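Terminal oxygenase component of carbazole 1,9a-dioxygenase (Nocardioides aromaticivorans, PDB 3GCF) catalyses the dioxygenation of carbazole, probably passing electrons from a ferredoxin through its Rieske [2Fe-2S] cluster to a mononuclear iron that activates oxygen. Local coordinates at residues 184-189 / 361-366; 190-195 / 337-342; 229-234 / 264-269. One frame throughout, in Å; residues are numbered along the deposited sequence.

Contact 1. Residues 184-189 / 361-366; sequences GFDTTH and PPDMCI. With FE2 (Fe (II) ion), chain P.
Phe-185 lies against Cys-365, whose SG sits over one ring face, 4.1 Å from the ring centroid, a cysteine sulfur-aromatic contact. At the ring edge CE2 comes within 3.2 Å of Cys-365 O, in the plane of the ring. An aromatic residue suits this place because its flat face accepts the sulfur while its rim takes the carbonyl. Farther along the loop the Thr-188 and Pro-362 side chains cross at about a right angle, Thr-188 CG2 touching Pro-362 CB at 3.7 Å.

The polar link runs along Asp-186. Beyond CB, its CG stands anti to the backbone N (chi1 -176°). OD1 completes an Asx turn: Thr-188 N reaches it at 3.0 Å nearly along its C-O axis, and His-189 N comes from above the carboxylate plane. Water 2 donates to OD1 and to Asp-363 OD1. OD2 receives water 1, which bridges to the same Asp-363 oxygen, and lies 4.1 Å from Ile-366 CD1. OD2 is also hydrogen-bonded to His-99 NE2 of the second subunit, a ligand of its Rieske cluster, while Asp-363 OD2 is hydrogen-bonded to His-77 of that subunit. Asp-186 O takes the ND1 hydrogen of His-189, whose NE2 binds the iron; the link is consistent with an electron path between subunits. An alanine in place of Asp-186 would probably leave the amides of Thr-188 and His-189 without their acceptor and His-99 of the second subunit without its mate.

Phe-185 also packs on Val-229 and Val-268 of strands 228-231 and 265-269, placing it between the sheet and helix 364-376, while Ile-366 touches Glu-182 of helix 177-184.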
loop_
_atom_site.group_PDB
_atom_site.type_symbol
_atom_site.label_atom_id
_atom_site.label_comp_id
_atom_site.label_asym_id
_atom_site.label_seq_id
_atom_site.Cartn_x
_atom_site.Cartn_y
_atom_site.Cartn_z
ATOM N N GLY A 184 16.247 -21.010 -9.851
ATOM C CA GLY A 184 16.320 -22.458 -9.764
ATOM C C GLY A 184 17.379 -22.996 -10.710
ATOM O O GLY A 184 18.161 -23.866 -10.341
ATOM N N PHE A 185 17.413 -22.454 -11.924
ATOM C CA PHE A 185 18.353 -22.872 -12.970
ATOM C C PHE A 185 19.602 -21.984 -12.979
ATOM O O PHE A 185 19.955 -21.407 -14.009
ATOM C CB PHE A 185 17.644 -22.782 -14.328
ATOM C CG PHE A 185 18.353 -23.495 -15.443
ATOM C CD1 PHE A 185 18.718 -24.831 -15.316
ATOM C CD2 PHE A 185 18.638 -22.834 -16.633
ATOM C CE1 PHE A 185 19.357 -25.497 -16.355
ATOM C CE2 PHE A 185 19.278 -23.493 -17.681
ATOM C CZ PHE A 185 19.637 -24.825 -17.543
ATOM N N ASP A 186 20.267 -21.885 -11.833
ATOM C CA ASP A 186 21.456 -21.049 -11.687
ATOM C C ASP A 186 22.506 -21.914 -11.001
ATOM O O ASP A 186 22.318 -22.311 -9.853
ATOM C CB ASP A 186 21.102 -19.834 -10.825
ATOM C CG ASP A 186 22.238 -18.848 -10.702
ATOM O OD1 ASP A 186 23.380 -19.278 -10.440
ATOM O OD2 ASP A 186 21.981 -17.634 -10.848
ATOM N N THR A 187 23.609 -22.197 -11.692
ATOM C CA THR A 187 24.636 -23.080 -11.143
ATOM C C THR A 187 25.662 -22.498 -10.164
ATOM O O THR A 187 26.460 -23.247 -9.594
ATOM C CB THR A 187 25.398 -23.811 -12.277
ATOM O OG1 THR A 187 26.207 -22.876 -12.996
ATOM C CG2 THR A 187 24.414 -24.457 -13.247
ATOM N N THR A 188 25.653 -21.185 -9.958
ATOM C CA THR A 188 26.593 -20.596 -9.009
ATOM C C THR A 188 25.910 -19.891 -7.830
ATOM O O THR A 188 26.578 -19.463 -6.892
ATOM C CB THR A 188 27.578 -19.615 -9.701
ATOM O OG1 THR A 188 26.857 -18.533 -10.303
ATOM C CG2 THR A 188 28.381 -20.345 -10.765
ATOM N N HIS A 189 24.584 -19.786 -7.859
ATOM C CA HIS A 189 23.878 -19.138 -6.759
ATOM C C HIS A 189 23.928 -20.015 -5.501
ATOM O O HIS A 189 23.650 -19.542 -4.396
ATOM C CB HIS A 189 22.405 -18.884 -7.122
ATOM C CG HIS A 189 21.483 -19.998 -6.721
ATOM N ND1 HIS A 189 21.386 -21.179 -7.426
ATOM C CD2 HIS A 189 20.655 -20.128 -5.656
ATOM C CE1 HIS A 189 20.537 -21.987 -6.814
ATOM N NE2 HIS A 189 20.079 -21.372 -5.737
ATOM N N PRO A 361 29.979 -15.986 -17.583
ATOM C CA PRO A 361 29.924 -17.346 -18.140
ATOM C C PRO A 361 28.909 -18.376 -17.631
ATOM O O PRO A 361 28.184 -18.965 -18.430
ATOM C CB PRO A 361 31.372 -17.819 -18.032
ATOM C CG PRO A 361 32.120 -16.554 -18.345
ATOM C CD PRO A 361 31.379 -15.522 -17.500
ATOM N N PRO A 362 28.842 -18.616 -16.312
ATOM C CA PRO A 362 27.864 -19.606 -15.847
ATOM C C PRO A 362 26.410 -19.266 -16.190
ATOM O O PRO A 362 25.566 -20.159 -16.265
ATOM C CB PRO A 362 28.107 -19.648 -14.339
ATOM C CG PRO A 362 29.564 -19.292 -14.219
ATOM C CD PRO A 362 29.694 -18.156 -15.201
ATOM N N ASP A 363 26.110 -17.986 -16.397
ATOM C CA ASP A 363 24.741 -17.575 -16.724
ATOM C C ASP A 363 24.295 -17.974 -18.132
ATOM O O ASP A 363 23.120 -17.838 -18.475
ATOM C CB ASP A 363 24.570 -16.057 -16.571
ATOM C CG ASP A 363 24.848 -15.576 -15.161
ATOM O OD1 ASP A 363 24.490 -16.297 -14.199
ATOM O OD2 ASP A 363 25.415 -14.472 -15.018
ATOM N N MET A 364 25.220 -18.464 -18.950
ATOM C CA MET A 364 24.866 -18.857 -20.306
ATOM C C MET A 364 23.741 -19.882 -20.356
ATOM O O MET A 364 22.978 -19.915 -21.320
ATOM C CB MET A 364 26.090 -19.393 -21.055
ATOM C CG MET A 364 27.114 -18.313 -21.380
ATOM S SD MET A 364 26.363 -16.892 -22.241
ATOM C CE MET A 364 26.406 -15.596 -20.934
ATOM N N CYS A 365 23.625 -20.726 -19.335
ATOM C CA CYS A 365 22.547 -21.702 -19.360
ATOM C C CYS A 365 21.218 -20.955 -19.247
ATOM O O CYS A 365 20.219 -21.357 -19.839
ATOM C CB CYS A 365 22.697 -22.745 -18.240
ATOM S SG CYS A 365 22.605 -22.161 -16.531
ATOM N N ILE A 366 21.217 -19.848 -18.509
ATOM C CA ILE A 366 20.004 -19.054 -18.358
ATOM C C ILE A 366 19.717 -18.328 -19.673
ATOM O O ILE A 366 18.562 -18.178 -20.070
ATOM C CB ILE A 366 20.147 -18.034 -17.205
ATOM C CG1 ILE A 366 20.153 -18.783 -15.869
ATOM C CG2 ILE A 366 19.007 -17.012 -17.248
ATOM C CD1 ILE A 366 20.466 -17.910 -14.676
HETATM FE FE FE2 P . 18.628 -22.271 -4.477
HETATM O O HOH W 1 22.187 -15.632 -12.545
HETATM O O HOH W 2 24.976 -18.480 -12.428
HETATM O O HOH W 3 23.903 -20.430 -14.057
HETATM O O HOH W 4 26.139 -22.835 -15.825
HETATM O O HOH W 5 18.713 -24.300 -4.914
HETATM O O HOH W 6 17.507 -22.231 -6.156
#

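Contact 2. Residues 190-195 / 337-342; sequences IFMHRN and DVWARE. With FE2 (Fe (II) ion), chain P.
His-193 and Asp-337, their CA atoms 8.5 Å apart, bring a 3-10 turn (His-193 N bonded to Ile-190 O) up to a helix in which Arg-341 N bonds to Asp-337 O. With the backbones this far apart, the side chains make the contact, and their meeting point is the iron. His-193 NE2 binds it at 2.1 Å. Asp-337 grips it with both carboxylate oxygens, OD1 at 2.1 Å and OD2 at 2.3 Å. The imidazole and carboxylate planes stand 84° apart, and OD1 lies near the ring plane, 3.0 Å from NE2. No hydrogen bond joins the two, since both atoms are engaged with the metal. With His-189 the pair forms the triad of two histidines and one carboxylate known from non-heme iron oxygenases, and waters 5 and 6 complete the sites. The carboxylate has second-shell support: Asn-334 donates to OD2 and Asn-183 to OD1.

Met-192 supplies the apolar half of the contact. Its CG packs over the centre of the His-193 ring, 4.0 Å above the plane. The chain then bends at chi3 (-71°), which places CE over the six-membered ring of Trp-339, 3.9 Å from its centroid. This CH-pi contact brings the two side chains together tip to tip, and SD rests 3.6 Å from Ala-340 CB. An unbranched, flexible thioether can reach both indole and methyl, and the alanine methyl, pointing toward 190-195, offers the sulfur a small apolar surface.

Trp-339 also meets Trp-97 of the second subunit, so the contact reaches the subunit interface. Helix 335-350 also touches strand 164-173, through Val-338 on Arg-171 and Arg-341 on Val-173, while Phe-191 packs on Leu-251 of strand 248-252.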
loop_
_atom_site.group_PDB
_atom_site.type_symbol
_atom_site.label_atom_id
_atom_site.label_comp_id
_atom_site.label_asym_id
_atom_site.label_seq_id
_atom_site.Cartn_x
_atom_site.Cartn_y
_atom_site.Cartn_z
ATOM N N ILE A 190 24.284 -21.289 -5.667
ATOM C CA ILE A 190 24.314 -22.215 -4.538
ATOM C C ILE A 190 25.275 -21.800 -3.437
ATOM O O ILE A 190 25.282 -22.378 -2.344
ATOM C CB ILE A 190 24.623 -23.661 -4.994
ATOM C CG1 ILE A 190 26.012 -23.748 -5.622
ATOM C CG2 ILE A 190 23.534 -24.125 -5.972
ATOM C CD1 ILE A 190 26.355 -25.147 -6.130
ATOM N N PHE A 191 26.079 -20.788 -3.736
ATOM C CA PHE A 191 27.016 -20.226 -2.775
ATOM C C PHE A 191 26.209 -19.838 -1.528
ATOM O O PHE A 191 26.605 -20.136 -0.402
ATOM C CB PHE A 191 27.673 -18.981 -3.391
ATOM C CG PHE A 191 28.464 -18.147 -2.418
ATOM C CD1 PHE A 191 29.631 -18.638 -1.840
ATOM C CD2 PHE A 191 28.052 -16.853 -2.101
ATOM C CE1 PHE A 191 30.381 -17.851 -0.959
ATOM C CE2 PHE A 191 28.796 -16.053 -1.217
ATOM C CZ PHE A 191 29.961 -16.555 -0.647
ATOM N N MET A 192 25.059 -19.200 -1.749
ATOM C CA MET A 192 24.201 -18.738 -0.659
ATOM C C MET A 192 23.611 -19.847 0.210
ATOM O O MET A 192 23.100 -19.574 1.296
ATOM C CB MET A 192 23.054 -17.882 -1.211
ATOM C CG MET A 192 21.855 -18.686 -1.707
ATOM S SD MET A 192 20.451 -17.667 -2.224
ATOM C CE MET A 192 19.886 -17.060 -0.647
ATOM N N HIS A 193 23.677 -21.093 -0.257
ATOM C CA HIS A 193 23.131 -22.219 0.508
ATOM C C HIS A 193 24.167 -22.936 1.372
ATOM O O HIS A 193 23.822 -23.847 2.127
ATOM C CB HIS A 193 22.520 -23.267 -0.432
ATOM C CG HIS A 193 21.333 -22.787 -1.205
ATOM N ND1 HIS A 193 20.213 -22.262 -0.599
ATOM C CD2 HIS A 193 21.072 -22.797 -2.535
ATOM C CE1 HIS A 193 19.312 -21.971 -1.521
ATOM N NE2 HIS A 193 19.807 -22.288 -2.704
ATOM N N ARG A 194 25.428 -22.531 1.252
ATOM C CA ARG A 194 26.531 -23.173 1.970
ATOM C C ARG A 194 26.324 -23.421 3.462
ATOM O O ARG A 194 26.865 -24.386 4.013
ATOM C CB ARG A 194 27.829 -22.371 1.763
ATOM C CG ARG A 194 27.839 -21.012 2.448
ATOM C CD ARG A 194 29.054 -20.181 2.052
ATOM N NE ARG A 194 29.090 -18.913 2.772
ATOM C CZ ARG A 194 28.265 -17.895 2.551
ATOM N NH1 ARG A 194 27.332 -17.981 1.611
ATOM N NH2 ARG A 194 28.358 -16.800 3.290
ATOM N N ASN A 195 25.553 -22.563 4.120
ATOM C CA ASN A 195 25.326 -22.717 5.557
ATOM C C ASN A 195 23.987 -23.344 5.938
ATOM O O ASN A 195 23.625 -23.371 7.111
ATOM C CB ASN A 195 25.483 -21.362 6.259
ATOM C CG ASN A 195 26.924 -20.868 6.254
ATOM O OD1 ASN A 195 27.185 -19.675 6.076
ATOM N ND2 ASN A 195 27.865 -21.784 6.455
ATOM N N ASP A 337 15.955 -19.424 -0.940
ATOM C CA ASP A 337 15.710 -19.087 -2.337
ATOM C C ASP A 337 14.557 -18.098 -2.463
ATOM O O ASP A 337 14.494 -17.335 -3.425
ATOM C CB ASP A 337 15.393 -20.343 -3.161
ATOM C CG ASP A 337 16.634 -21.153 -3.500
ATOM O OD1 ASP A 337 17.653 -20.546 -3.886
ATOM O OD2 ASP A 337 16.587 -22.399 -3.401
ATOM N N VAL A 338 13.653 -18.106 -1.486
ATOM C CA VAL A 338 12.506 -17.206 -1.514
ATOM C C VAL A 338 12.921 -15.735 -1.410
ATOM O O VAL A 338 12.605 -14.942 -2.296
ATOM C CB VAL A 338 11.497 -17.549 -0.385
ATOM C CG1 VAL A 338 10.342 -16.542 -0.384
ATOM C CG2 VAL A 338 10.952 -18.960 -0.594
ATOM N N TRP A 339 13.639 -15.355 -0.356
ATOM C CA TRP A 339 14.035 -13.951 -0.261
ATOM C C TRP A 339 15.079 -13.589 -1.312
ATOM O O TRP A 339 15.212 -12.424 -1.683
ATOM C CB TRP A 339 14.536 -13.580 1.149
ATOM C CG TRP A 339 15.716 -14.354 1.690
ATOM C CD1 TRP A 339 15.672 -15.433 2.526
ATOM C CD2 TRP A 339 17.108 -14.063 1.484
ATOM N NE1 TRP A 339 16.947 -15.829 2.858
ATOM C CE2 TRP A 339 17.847 -15.007 2.233
ATOM C CE3 TRP A 339 17.802 -13.095 0.743
ATOM C CZ2 TRP A 339 19.250 -15.015 2.263
ATOM C CZ3 TRP A 339 19.203 -13.101 0.772
ATOM C CH2 TRP A 339 19.908 -14.059 1.529
ATOM N N ALA A 340 15.811 -14.584 -1.804
ATOM C CA ALA A 340 16.810 -14.324 -2.832
ATOM C C ALA A 340 16.091 -13.828 -4.082
ATOM O O ALA A 340 16.536 -12.889 -4.736
ATOM C CB ALA A 340 17.599 -15.593 -3.148
ATOM N N ARG A 341 14.979 -14.471 -4.417
ATOM C CA ARG A 341 14.203 -14.070 -5.582
ATOM C C ARG A 341 13.622 -12.676 -5.366
ATOM O O ARG A 341 13.740 -11.799 -6.222
ATOM C CB ARG A 341 13.060 -15.060 -5.830
ATOM C CG ARG A 341 13.518 -16.453 -6.237
ATOM C CD ARG A 341 12.373 -17.453 -6.239
ATOM N NE ARG A 341 12.881 -18.823 -6.251
ATOM C CZ ARG A 341 12.134 -19.910 -6.092
ATOM N NH1 ARG A 341 10.824 -19.808 -5.914
ATOM N NH2 ARG A 341 12.708 -21.105 -6.077
ATOM N N GLU A 342 13.003 -12.479 -4.208
ATOM C CA GLU A 342 12.374 -11.203 -3.877
ATOM C C GLU A 342 13.358 -10.040 -3.820
ATOM O O GLU A 342 12.983 -8.890 -4.050
ATOM C CB GLU A 342 11.620 -11.339 -2.550
ATOM C CG GLU A 342 10.654 -12.519 -2.567
ATOM C CD GLU A 342 9.949 -12.756 -1.246
ATOM O OE1 GLU A 342 10.521 -12.434 -0.182
ATOM O OE2 GLU A 342 8.821 -13.289 -1.273
HETATM FE FE FE2 P . 18.628 -22.271 -4.477
HETATM O O HOH W 5 18.713 -24.300 -4.914
HETATM O O HOH W 6 17.507 -22.231 -6.156
#

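Contact 3. Residues 229-234 / 264-269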
loop_
_atom_site.group_PDB
_atom_site.type_symbol
_atom_site.label_atom_id
_atom_site.label_comp_id
_atom_site.label_asym_id
_atom_site.label_seq_id
_atom_site.Cartn_x
_atom_site.Cartn_y
_atom_site.Cartn_z
ATOM N N VAL A 229 16.571 -26.886 -21.454
ATOM C CA VAL A 229 18.019 -26.803 -21.435
ATOM C C VAL A 229 18.540 -27.674 -20.293
ATOM O O VAL A 229 18.010 -27.641 -19.185
ATOM C CB VAL A 229 18.478 -25.349 -21.229
ATOM C CG1 VAL A 229 19.977 -25.246 -21.434
ATOM C CG2 VAL A 229 17.733 -24.430 -22.188
ATOM N N LEU A 230 19.576 -28.458 -20.572
ATOM C CA LEU A 230 20.146 -29.343 -19.568
ATOM C C LEU A 230 21.607 -29.033 -19.267
ATOM O O LEU A 230 22.424 -28.895 -20.183
ATOM C CB LEU A 230 20.011 -30.794 -20.035
ATOM C CG LEU A 230 20.495 -31.982 -19.188
ATOM C CD1 LEU A 230 22.000 -32.032 -19.161
ATOM C CD2 LEU A 230 19.935 -31.884 -17.798
ATOM N N ASP A 231 21.924 -28.920 -17.978
ATOM C CA ASP A 231 23.293 -28.667 -17.529
ATOM C C ASP A 231 23.868 -30.004 -17.050
ATOM O O ASP A 231 23.343 -30.611 -16.117
ATOM C CB ASP A 231 23.329 -27.675 -16.354
ATOM C CG ASP A 231 22.954 -26.259 -16.750
ATOM O OD1 ASP A 231 22.803 -25.974 -17.959
ATOM O OD2 ASP A 231 22.816 -25.420 -15.832
ATOM N N ARG A 232 24.936 -30.469 -17.687
ATOM C CA ARG A 232 25.559 -31.732 -17.293
ATOM C C ARG A 232 26.600 -31.460 -16.209
ATOM O O ARG A 232 27.805 -31.572 -16.438
ATOM C CB ARG A 232 26.214 -32.392 -18.510
ATOM C CG ARG A 232 25.221 -32.824 -19.575
ATOM C CD ARG A 232 25.843 -33.836 -20.527
ATOM N NE ARG A 232 24.859 -34.829 -20.953
ATOM C CZ ARG A 232 24.020 -34.662 -21.966
ATOM N NH1 ARG A 232 24.053 -33.538 -22.668
ATOM N NH2 ARG A 232 23.134 -35.608 -22.262
ATOM N N LEU A 233 26.118 -31.110 -15.022
ATOM C CA LEU A 233 26.984 -30.765 -13.900
ATOM C C LEU A 233 28.064 -31.782 -13.522
ATOM O O LEU A 233 29.211 -31.405 -13.284
ATOM C CB LEU A 233 26.131 -30.446 -12.665
ATOM C CG LEU A 233 25.084 -29.327 -12.805
ATOM C CD1 LEU A 233 24.374 -29.137 -11.474
ATOM C CD2 LEU A 233 25.744 -28.025 -13.241
ATOM N N SER A 234 27.705 -33.060 -13.471
ATOM C CA SER A 234 28.654 -34.100 -13.078
ATOM C C SER A 234 29.668 -34.507 -14.138
ATOM O O SER A 234 30.663 -35.160 -13.821
ATOM C CB SER A 234 27.903 -35.352 -12.634
ATOM O OG SER A 234 27.160 -35.880 -13.718
ATOM N N ALA A 264 23.621 -34.040 -10.091
ATOM C CA ALA A 264 24.504 -34.521 -11.145
ATOM C C ALA A 264 24.091 -33.779 -12.412
ATOM O O ALA A 264 24.903 -33.545 -13.312
ATOM C CB ALA A 264 24.323 -36.021 -11.338
ATOM N N GLN A 265 22.813 -33.412 -12.466
ATOM C CA GLN A 265 22.251 -32.688 -13.602
ATOM C C GLN A 265 21.118 -31.782 -13.147
ATOM O O GLN A 265 20.376 -32.122 -12.224
ATOM C CB GLN A 265 21.683 -33.660 -14.648
ATOM C CG GLN A 265 22.717 -34.488 -15.396
ATOM C CD GLN A 265 22.090 -35.390 -16.452
ATOM O OE1 GLN A 265 22.774 -35.873 -17.352
ATOM N NE2 GLN A 265 20.791 -35.628 -16.340
ATOM N N VAL A 266 20.993 -30.628 -13.795
ATOM C CA VAL A 266 19.907 -29.706 -13.496
ATOM C C VAL A 266 19.398 -29.220 -14.842
ATOM O O VAL A 266 20.186 -28.934 -15.747
ATOM C CB VAL A 266 20.363 -28.505 -12.626
ATOM C CG1 VAL A 266 21.443 -27.707 -13.329
ATOM C CG2 VAL A 266 19.163 -27.625 -12.316
ATOM N N SER A 267 18.082 -29.145 -14.984
ATOM C CA SER A 267 17.502 -28.719 -16.243
ATOM C C SER A 267 16.190 -27.978 -16.065
ATOM O O SER A 267 15.493 -28.146 -15.063
ATOM C CB SER A 267 17.279 -29.940 -17.146
ATOM O OG SER A 267 16.458 -30.903 -16.506
ATOM N N VAL A 268 15.859 -27.157 -17.050
ATOM C CA VAL A 268 14.616 -26.407 -17.021
ATOM C C VAL A 268 13.894 -26.663 -18.341
ATOM O O VAL A 268 14.521 -26.708 -19.401
ATOM C CB VAL A 268 14.877 -24.890 -16.825
ATOM C CG1 VAL A 268 15.686 -24.340 -17.989
ATOM C CG2 VAL A 268 13.554 -24.152 -16.682
ATOM N N TRP A 269 12.579 -26.842 -18.267
ATOM C CA TRP A 269 11.776 -27.121 -19.448
ATOM C C TRP A 269 10.573 -26.189 -19.542
ATOM O O TRP A 269 10.025 -25.761 -18.521
ATOM C CB TRP A 269 11.302 -28.577 -19.409
ATOM C CG TRP A 269 12.428 -29.538 -19.151
ATOM C CD1 TRP A 269 13.064 -29.753 -17.965
ATOM C CD2 TRP A 269 13.115 -30.334 -20.122
ATOM N NE1 TRP A 269 14.109 -30.627 -18.135
ATOM C CE2 TRP A 269 14.164 -30.999 -19.451
ATOM C CE3 TRP A 269 12.948 -30.547 -21.500
ATOM C CZ2 TRP A 269 15.047 -31.864 -20.109
ATOM C CZ3 TRP A 269 13.825 -31.405 -22.155
ATOM C CH2 TRP A 269 14.862 -32.053 -21.457
HETATM O O HOH W 7 22.326 -38.021 -19.860
#
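Asp-231 and Val-266 lie side by side and point the same way, Asp-231 CB meeting Val-266 CG1 at 3.6 Å. They form a hydrogen-bonded antiparallel pair: Asp-231 N donates to Val-266 O at 2.8 Å, whereas the return bond is weak. Val-229 and Val-268, the next hydrogen-bonded pair, put their branched side chains on the same face, where beta-branching suits the extended backbone. Leu-233 extends that face by crossing Val-266 obliquely, CD1 to CG1 3.8 Å.

On the other face Leu-230 and Ser-267 make a non-hydrogen-bonded pair, with CA atoms 4.3 Å apart. Leu-230 CG is anti to the backbone N (chi1 -179°), and CD2 presses on Ser-267 CB at 3.4 Å, tighter than usual. A small serine fits opposite this leucine, and its OG receives the indole N-H of Trp-269 at 2.9 Å.

Beyond the pairing the first strand leaves the sheet through an inverse gamma turn centred on Arg-232, and Ala-264 O then accepts from Ser-234 N. Arg-232 NH1 is hydrogen-bonded to Gln-219 OE1 of strand 218-221.

The two strands are interior members of the antiparallel sheet, flanked by strands 218-221 and 273-277; toward the latter Ala-264 and Gln-265 face Asp-277 in a classic beta bulge. Helix 364-376 covers the Val-229, Asp-231 and Val-268 face, as in the Bet v 1-like fold of this domain.

Overall arrangement
The three contacts belong to the catalytic, Bet v 1-like domain and nest along the chain: 229-234/264-269 lies inside the loop closed by 190-195/337-342, which lies inside that closed by 184-189/361-366. Contacts 1 and 2, with centres about 14 Å apart, meet at the iron, which takes one ligand residue from contact 1 and two from contact 2; both also touch the second subunit. Contact 3 is centred about 10 Å from contact 1, touching it through Asp-231 and Val-268, and about 19 Å from contact 2 without touching it. The sheet thus backs the loop that carries the two histidine ligands, while residues of both iron-site contacts meet the Rieske domain of the second subunit.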